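Side-chain contacts in adenosine monophosphate-protein transferase (Sulfolobus tokodaii, PDB 2EKM), which is of unknown function but probably acts on adenosine or an adenine nucleotide: residues 9-14 with 68-73; 46-51 with 73-78; 30-35 with 82-87. All coordinates share one frame; numbering follows the deposited sequence.

Contact 1. Residues 9-14 with 68-73; sequences RVEIPE and IKLAQQ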
# COMPACT_ATOMS: atom_id res chain seq x y z
N ARG A 9 -8.65 -15.38 -10.63
CA ARG A 9 -9.98 -15.33 -10.02
C ARG A 9 -9.90 -15.82 -8.58
O ARG A 9 -9.46 -16.94 -8.33
CB ARG A 9 -10.96 -16.20 -10.81
CG ARG A 9 -12.30 -16.43 -10.10
CD ARG A 9 -13.04 -15.12 -9.81
NE ARG A 9 -13.41 -14.42 -11.04
CZ ARG A 9 -13.88 -13.18 -11.09
NH1 ARG A 9 -14.03 -12.48 -9.96
NH2 ARG A 9 -14.17 -12.62 -12.25
N VAL A 10 -10.32 -14.98 -7.65
CA VAL A 10 -10.29 -15.33 -6.23
C VAL A 10 -11.67 -15.81 -5.77
O VAL A 10 -12.65 -15.07 -5.88
CB VAL A 10 -9.86 -14.12 -5.37
CG1 VAL A 10 -10.00 -14.45 -3.88
CG2 VAL A 10 -8.42 -13.73 -5.69
N GLU A 11 -11.75 -17.03 -5.27
CA GLU A 11 -13.03 -17.56 -4.81
C GLU A 11 -13.38 -16.99 -3.44
O GLU A 11 -12.60 -17.06 -2.50
CB GLU A 11 -13.00 -19.10 -4.73
CG GLU A 11 -14.17 -19.69 -3.93
CD GLU A 11 -14.20 -21.21 -3.92
OE1 GLU A 11 -13.11 -21.83 -3.93
OE2 GLU A 11 -15.30 -21.78 -3.89
N ILE A 12 -14.58 -16.41 -3.35
CA ILE A 12 -15.06 -15.84 -2.10
C ILE A 12 -16.44 -16.42 -1.82
O ILE A 12 -17.44 -15.88 -2.28
CB ILE A 12 -15.16 -14.30 -2.18
CG1 ILE A 12 -13.79 -13.70 -2.49
CG2 ILE A 12 -15.70 -13.75 -0.86
CD1 ILE A 12 -13.83 -12.21 -2.75
N PRO A 13 -16.51 -17.53 -1.08
CA PRO A 13 -17.81 -18.14 -0.77
C PRO A 13 -18.70 -17.20 0.03
O PRO A 13 -18.21 -16.37 0.79
CB PRO A 13 -17.42 -19.38 0.03
CG PRO A 13 -16.06 -19.72 -0.51
CD PRO A 13 -15.41 -18.37 -0.58
N GLU A 14 -20.01 -17.33 -0.16
CA GLU A 14 -20.99 -16.51 0.53
C GLU A 14 -20.72 -16.54 2.03
O GLU A 14 -20.46 -17.60 2.60
CB GLU A 14 -22.40 -17.04 0.26
CG GLU A 14 -23.51 -16.22 0.90
CD GLU A 14 -24.86 -16.93 0.85
OE1 GLU A 14 -25.02 -17.95 1.55
OE2 GLU A 14 -25.74 -16.47 0.09
N ILE A 68 -8.93 -22.06 6.06
CA ILE A 68 -7.50 -22.30 5.84
C ILE A 68 -7.30 -22.81 4.41
O ILE A 68 -6.42 -22.33 3.70
CB ILE A 68 -6.95 -23.34 6.86
CG1 ILE A 68 -6.91 -22.71 8.26
CG2 ILE A 68 -5.56 -23.79 6.45
CD1 ILE A 68 -6.52 -23.69 9.37
N LYS A 69 -8.13 -23.76 3.99
CA LYS A 69 -8.03 -24.31 2.64
C LYS A 69 -8.23 -23.24 1.57
O LYS A 69 -7.52 -23.21 0.57
CB LYS A 69 -9.06 -25.43 2.44
CG LYS A 69 -8.68 -26.74 3.11
CD LYS A 69 -9.69 -27.84 2.80
CE LYS A 69 -9.16 -29.21 3.19
NZ LYS A 69 -8.90 -29.35 4.65
N LEU A 70 -9.19 -22.36 1.79
CA LEU A 70 -9.44 -21.28 0.84
C LEU A 70 -8.19 -20.41 0.73
O LEU A 70 -7.76 -20.08 -0.37
CB LEU A 70 -10.63 -20.43 1.31
CG LEU A 70 -11.99 -21.11 1.18
CD1 LEU A 70 -13.06 -20.27 1.88
CD2 LEU A 70 -12.32 -21.27 -0.30
N ALA A 71 -7.62 -20.05 1.87
CA ALA A 71 -6.42 -19.22 1.90
C ALA A 71 -5.28 -19.90 1.14
O ALA A 71 -4.57 -19.26 0.37
CB ALA A 71 -6.00 -18.94 3.34
N GLN A 72 -5.10 -21.20 1.38
CA GLN A 72 -4.04 -21.96 0.72
C GLN A 72 -4.22 -21.94 -0.80
O GLN A 72 -3.29 -21.66 -1.55
CB GLN A 72 -4.06 -23.42 1.21
CG GLN A 72 -3.60 -23.62 2.66
CD GLN A 72 -3.83 -25.03 3.17
OE1 GLN A 72 -3.28 -25.44 4.19
NE2 GLN A 72 -4.67 -25.78 2.46
N GLN A 73 -5.44 -22.24 -1.24
CA GLN A 73 -5.75 -22.27 -2.67
C GLN A 73 -5.50 -20.93 -3.34
O GLN A 73 -4.81 -20.85 -4.36
CB GLN A 73 -7.21 -22.70 -2.86
CG GLN A 73 -7.47 -24.12 -2.36
CD GLN A 73 -8.93 -24.39 -2.06
OE1 GLN A 73 -9.28 -25.46 -1.58
NE2 GLN A 73 -9.80 -23.42 -2.35
O HOH W 1 -10.50 -21.53 -3.98
O HOH W 2 -12.54 -24.73 -2.88
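Leu70 spreads its two methyl groups over the side chains of Pro13 and Glu11. The contact joins helix 65-78 to the loop that follows strand 4-10, the first strand of an alpha+beta fold with antiparallel sheets. The Leu70 side chain reaches toward the Pro13 ring, with Leu70 CD1 3.9 Å from Pro13 CG. Leu70 CD2 turns to Glu11 and lies 3.8 Å from its OE1. The two side chains cross at about a right angle. The Glu11 chain is extended, with CG opposite the backbone N (chi1 166°), and this carries its carboxylate out to the helix. Glu11 and Gln73 do not bond directly. Their carboxylate and amide planes are 22° apart, and Glu11 OE1 stays 4.0 Å from Gln73 NE2. A change of Leu70 to alanine would probably open a gap beside Pro13 and take away the apolar support under the Glu11 carboxylate. This is a surface contact, but Leu70 also packs on Tyr87 of strand 83-89. Water bridges the polar pair twice. Water 2 donates to Glu11 OE1 and accepts from Gln73 NE2, at 3.1 Å from each; water 1 makes the same link, with a weak bond to Gln73 NE2.

Contact 2. Residues 46-51 with 73-78; sequences GIAFCE and QTALKI
Cys50 and Ala48 face Ala75 across a buried seam between strand 44-50 and helix 65-78. The Cys50 side chain leaves its strand toward the helix. Its CB serves as the stem, and the sulfur at the tip makes the contact. SG stands beside the backbone N, roughly opposite the carbonyl carbon (chi1 -65°), and this rotation turns it to Ala75. There it meets two atoms of one residue. Cys50 SG lies 4.0 Å from Ala75 CB, an apolar contact, and 3.7 Å from Ala75 O. The approach to the oxygen is packing and not a hydrogen bond.

Two residues earlier on the strand, Ala48 points the same way. Its CB is also its tip, and it sits 3.9 Å from Ala75 CB. The methyl of Ala75 therefore touches both strand side chains. With one-carbon side chains on each side, the backbones come close: Ala48 CA and Ala75 CA are 6.4 Å apart. No hydrogen bond crosses between the two segments.

Ile58 of strand 57-62 packs on Ala48, Cys50 and Ala75 and continues the apolar layer. On its other edge strand 44-50 pairs with strand 83-89, where Ala48 shares backbone hydrogen bonds with Val85. The side chains alternate along the strand: Ile47 and Phe49 pack on helix 28-37, while Ala48 and Cys50 pack on helix 65-78. Strand 44-50 thus lies between two helices, within an antiparallel sheet.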
# COMPACT_ATOMS: atom_id res chain seq x y z
N GLY A 46 -8.69 -18.06 8.45
CA GLY A 46 -7.70 -18.94 7.86
C GLY A 46 -6.63 -18.06 7.26
O GLY A 46 -6.94 -17.05 6.63
N ILE A 47 -5.36 -18.43 7.45
CA ILE A 47 -4.23 -17.64 6.97
C ILE A 47 -3.24 -18.43 6.13
O ILE A 47 -2.87 -19.54 6.48
CB ILE A 47 -3.43 -17.06 8.16
CG1 ILE A 47 -4.36 -16.28 9.09
CG2 ILE A 47 -2.28 -16.19 7.65
CD1 ILE A 47 -3.79 -16.08 10.48
N ALA A 48 -2.79 -17.82 5.03
CA ALA A 48 -1.80 -18.45 4.16
C ALA A 48 -0.73 -17.41 3.85
O ALA A 48 -1.06 -16.24 3.63
CB ALA A 48 -2.45 -18.95 2.88
N PHE A 49 0.53 -17.84 3.84
CA PHE A 49 1.65 -16.95 3.56
C PHE A 49 2.65 -17.63 2.63
O PHE A 49 3.08 -18.76 2.87
CB PHE A 49 2.35 -16.56 4.87
CG PHE A 49 3.64 -15.81 4.68
CD1 PHE A 49 3.64 -14.53 4.11
CD2 PHE A 49 4.85 -16.37 5.08
CE1 PHE A 49 4.83 -13.83 3.94
CE2 PHE A 49 6.05 -15.67 4.91
CZ PHE A 49 6.04 -14.40 4.34
N CYS A 50 3.04 -16.93 1.57
CA CYS A 50 3.98 -17.48 0.60
C CYS A 50 5.46 -17.26 0.92
O CYS A 50 6.04 -16.23 0.55
CB CYS A 50 3.68 -16.92 -0.80
SG CYS A 50 2.07 -17.40 -1.49
N GLU A 51 6.06 -18.21 1.62
CA GLU A 51 7.48 -18.13 1.93
C GLU A 51 8.15 -18.04 0.56
O GLU A 51 7.87 -18.85 -0.33
CB GLU A 51 7.92 -19.40 2.67
CG GLU A 51 9.42 -19.53 2.86
CD GLU A 51 9.78 -20.83 3.56
OE1 GLU A 51 9.21 -21.88 3.19
OE2 GLU A 51 10.62 -20.79 4.48
N GLN A 73 -5.44 -22.24 -1.24
CA GLN A 73 -5.75 -22.27 -2.67
C GLN A 73 -5.50 -20.93 -3.34
O GLN A 73 -4.81 -20.85 -4.36
CB GLN A 73 -7.21 -22.70 -2.86
CG GLN A 73 -7.47 -24.12 -2.36
CD GLN A 73 -8.93 -24.39 -2.06
OE1 GLN A 73 -9.28 -25.46 -1.58
NE2 GLN A 73 -9.80 -23.42 -2.35
N THR A 74 -6.06 -19.87 -2.77
CA THR A 74 -5.88 -18.53 -3.32
C THR A 74 -4.40 -18.14 -3.35
O THR A 74 -3.93 -17.55 -4.33
CB THR A 74 -6.71 -17.50 -2.52
OG1 THR A 74 -8.10 -17.79 -2.70
CG2 THR A 74 -6.43 -16.08 -3.00
N ALA A 75 -3.66 -18.47 -2.30
CA ALA A 75 -2.23 -18.15 -2.24
C ALA A 75 -1.47 -18.87 -3.35
O ALA A 75 -0.54 -18.31 -3.94
CB ALA A 75 -1.67 -18.55 -0.88
N LEU A 76 -1.85 -20.11 -3.63
CA LEU A 76 -1.20 -20.89 -4.68
C LEU A 76 -1.52 -20.32 -6.06
O LEU A 76 -0.66 -20.28 -6.93
CB LEU A 76 -1.66 -22.35 -4.61
CG LEU A 76 -0.99 -23.28 -3.60
CD1 LEU A 76 -1.78 -24.58 -3.53
CD2 LEU A 76 0.45 -23.55 -4.01
N LYS A 77 -2.77 -19.91 -6.25
CA LYS A 77 -3.20 -19.36 -7.53
C LYS A 77 -2.50 -18.05 -7.85
O LYS A 77 -2.15 -17.78 -9.00
CB LYS A 77 -4.71 -19.19 -7.53
CG LYS A 77 -5.45 -20.52 -7.44
CD LYS A 77 -6.91 -20.35 -7.03
CE LYS A 77 -7.70 -19.56 -8.05
NZ LYS A 77 -9.16 -19.58 -7.71
N ILE A 78 -2.30 -17.21 -6.84
CA ILE A 78 -1.60 -15.96 -7.05
C ILE A 78 -0.14 -16.34 -7.29
O ILE A 78 0.51 -15.82 -8.21
CB ILE A 78 -1.72 -15.04 -5.83
CG1 ILE A 78 -3.18 -14.61 -5.65
CG2 ILE A 78 -0.81 -13.82 -5.99
CD1 ILE A 78 -3.44 -13.76 -4.40

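Contact 3. Residues 30-35 with 82-87; sequences EDLYET and HTFVIY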
# COMPACT_ATOMS: atom_id res chain seq x y z
N GLU A 30 2.43 -16.47 12.52
CA GLU A 30 2.05 -16.43 13.93
C GLU A 30 1.54 -15.05 14.35
O GLU A 30 0.63 -14.96 15.17
CB GLU A 30 3.22 -16.84 14.84
CG GLU A 30 3.73 -18.25 14.60
CD GLU A 30 4.50 -18.82 15.79
OE1 GLU A 30 4.26 -18.36 16.93
OE2 GLU A 30 5.32 -19.73 15.59
N ASP A 31 2.11 -13.99 13.79
CA ASP A 31 1.68 -12.64 14.12
C ASP A 31 0.26 -12.37 13.62
O ASP A 31 -0.56 -11.77 14.29
CB ASP A 31 2.66 -11.65 13.49
CG ASP A 31 3.85 -11.46 14.41
OD1 ASP A 31 4.05 -12.32 15.28
OD2 ASP A 31 4.57 -10.48 14.26
N LEU A 32 -0.04 -12.84 12.41
CA LEU A 32 -1.38 -12.66 11.88
C LEU A 32 -2.36 -13.51 12.69
O LEU A 32 -3.44 -13.05 13.06
CB LEU A 32 -1.43 -13.05 10.39
CG LEU A 32 -0.78 -12.05 9.43
CD1 LEU A 32 -0.75 -12.62 8.01
CD2 LEU A 32 -1.55 -10.74 9.46
N TYR A 33 -1.97 -14.74 12.99
CA TYR A 33 -2.84 -15.63 13.76
C TYR A 33 -3.16 -14.99 15.11
O TYR A 33 -4.32 -14.95 15.53
CB TYR A 33 -2.16 -16.99 14.01
CG TYR A 33 -2.93 -17.84 15.00
CD1 TYR A 33 -4.01 -18.62 14.59
CD2 TYR A 33 -2.65 -17.77 16.37
CE1 TYR A 33 -4.80 -19.31 15.52
CE2 TYR A 33 -3.43 -18.45 17.30
CZ TYR A 33 -4.50 -19.21 16.87
OH TYR A 33 -5.29 -19.86 17.79
N GLU A 34 -2.13 -14.50 15.79
CA GLU A 34 -2.29 -13.88 17.09
C GLU A 34 -3.20 -12.66 17.13
O GLU A 34 -4.08 -12.57 17.98
CB GLU A 34 -0.91 -13.51 17.66
CG GLU A 34 -0.13 -14.71 18.18
CD GLU A 34 1.27 -14.35 18.65
OE1 GLU A 34 1.47 -13.22 19.16
OE2 GLU A 34 2.17 -15.20 18.53
N THR A 35 -2.99 -11.72 16.21
CA THR A 35 -3.80 -10.51 16.20
C THR A 35 -5.26 -10.79 15.84
O THR A 35 -6.16 -10.09 16.31
CB THR A 35 -3.18 -9.44 15.26
OG1 THR A 35 -3.68 -8.15 15.61
CG2 THR A 35 -3.50 -9.75 13.79
N HIS A 82 5.96 -13.93 -0.91
CA HIS A 82 5.62 -13.02 0.19
C HIS A 82 4.18 -12.49 0.25
O HIS A 82 3.88 -11.54 0.98
CB HIS A 82 6.63 -11.86 0.26
CG HIS A 82 7.88 -12.20 1.01
ND1 HIS A 82 8.03 -13.38 1.70
CD2 HIS A 82 9.01 -11.49 1.22
CE1 HIS A 82 9.21 -13.39 2.31
NE2 HIS A 82 9.82 -12.25 2.03
N THR A 83 3.30 -13.12 -0.52
CA THR A 83 1.90 -12.74 -0.53
C THR A 83 1.21 -13.45 0.63
O THR A 83 1.51 -14.61 0.92
CB THR A 83 1.20 -13.19 -1.84
OG1 THR A 83 1.84 -12.59 -2.97
CG2 THR A 83 -0.27 -12.78 -1.83
N PHE A 84 0.31 -12.76 1.32
CA PHE A 84 -0.43 -13.40 2.39
C PHE A 84 -1.91 -13.27 2.06
O PHE A 84 -2.34 -12.30 1.44
CB PHE A 84 -0.08 -12.81 3.78
CG PHE A 84 -0.60 -11.42 4.03
CD1 PHE A 84 -1.93 -11.22 4.39
CD2 PHE A 84 0.25 -10.33 3.98
CE1 PHE A 84 -2.40 -9.94 4.70
CE2 PHE A 84 -0.21 -9.04 4.29
CZ PHE A 84 -1.54 -8.85 4.66
N VAL A 85 -2.68 -14.28 2.45
CA VAL A 85 -4.11 -14.32 2.19
C VAL A 85 -4.85 -14.68 3.46
O VAL A 85 -4.48 -15.64 4.15
CB VAL A 85 -4.46 -15.36 1.10
CG1 VAL A 85 -5.98 -15.43 0.91
CG2 VAL A 85 -3.79 -14.99 -0.22
N ILE A 86 -5.89 -13.92 3.77
CA ILE A 86 -6.70 -14.16 4.96
C ILE A 86 -8.17 -14.27 4.57
O ILE A 86 -8.69 -13.45 3.81
CB ILE A 86 -6.59 -13.01 5.99
CG1 ILE A 86 -5.15 -12.87 6.49
CG2 ILE A 86 -7.52 -13.29 7.16
CD1 ILE A 86 -4.94 -11.66 7.40
N TYR A 87 -8.83 -15.30 5.09
CA TYR A 87 -10.26 -15.50 4.86
C TYR A 87 -10.89 -15.42 6.24
O TYR A 87 -10.37 -16.01 7.19
CB TYR A 87 -10.53 -16.88 4.25
CG TYR A 87 -10.42 -16.91 2.74
CD1 TYR A 87 -11.52 -16.60 1.94
CD2 TYR A 87 -9.22 -17.23 2.12
CE1 TYR A 87 -11.42 -16.62 0.55
CE2 TYR A 87 -9.11 -17.25 0.73
CZ TYR A 87 -10.21 -16.94 -0.05
OH TYR A 87 -10.11 -16.95 -1.42
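Leu32 of helix 28-37 points at strand 83-89 and divides its two methyl groups between Phe84 and Ile86. Its side chain runs at about a right angle to that of Phe84 and obliquely to that of Ile86. Leu32 CD1 approaches the Phe84 ring at a slant, near the root of the ring, 4.1 Å from Phe84 CD1. The other branch goes to the isoleucine: Leu32 CD2 is 4.1 Å from Ile86 CD1.

The first torsions account for these positions. Phe84 CG stands between its own backbone N and carbonyl carbon (chi1 72°), where it brings the root of the ring to the leucine. In Ile86 the longer branch, through CG1, lies opposite the carbonyl carbon (chi1 -62°) and carries CD1 out to Leu32. The contact is wholly apolar, and its three residues are buried. The nearest backbones stay well apart, with Leu32 CA 8.9 Å from Ile86 CA, so side chains alone span the distance.

Ile47 and Phe49 of strand 44-50 and Ile19 of strand 16-22 extend the same layer. The outer side of the helix meets another chain, where Glu30 forms a salt bridge with Arg156 of the third subunit. Val85, between Phe84 and Ile86, points away from helix 28-37 and packs on Thr74 of helix 65-78. This is the hydrophobic packing of a helix against the antiparallel sheet of an alpha+beta fold.

In the fold
From the N terminus, the chain passes through 9-14, 30-35, 46-51, 68-73, 73-78 and 82-87. Contact 1 closes a loop when helix 65-78 returns to the first segment. Contact 2 closes a shorter loop, from strand 44-50 to the later part of the same helix, and contact 3 closes when strand 83-89 reaches helix 28-37. Contact 1 crosses both others, while contact 2 falls wholly within the span of contact 3. Contacts 1 and 2 share Gln73. Contacts 2 and 3 meet neighbouring strands of one sheet from its two faces. Tyr87 OH ties all three together through Glu11 O and Thr74 OG1.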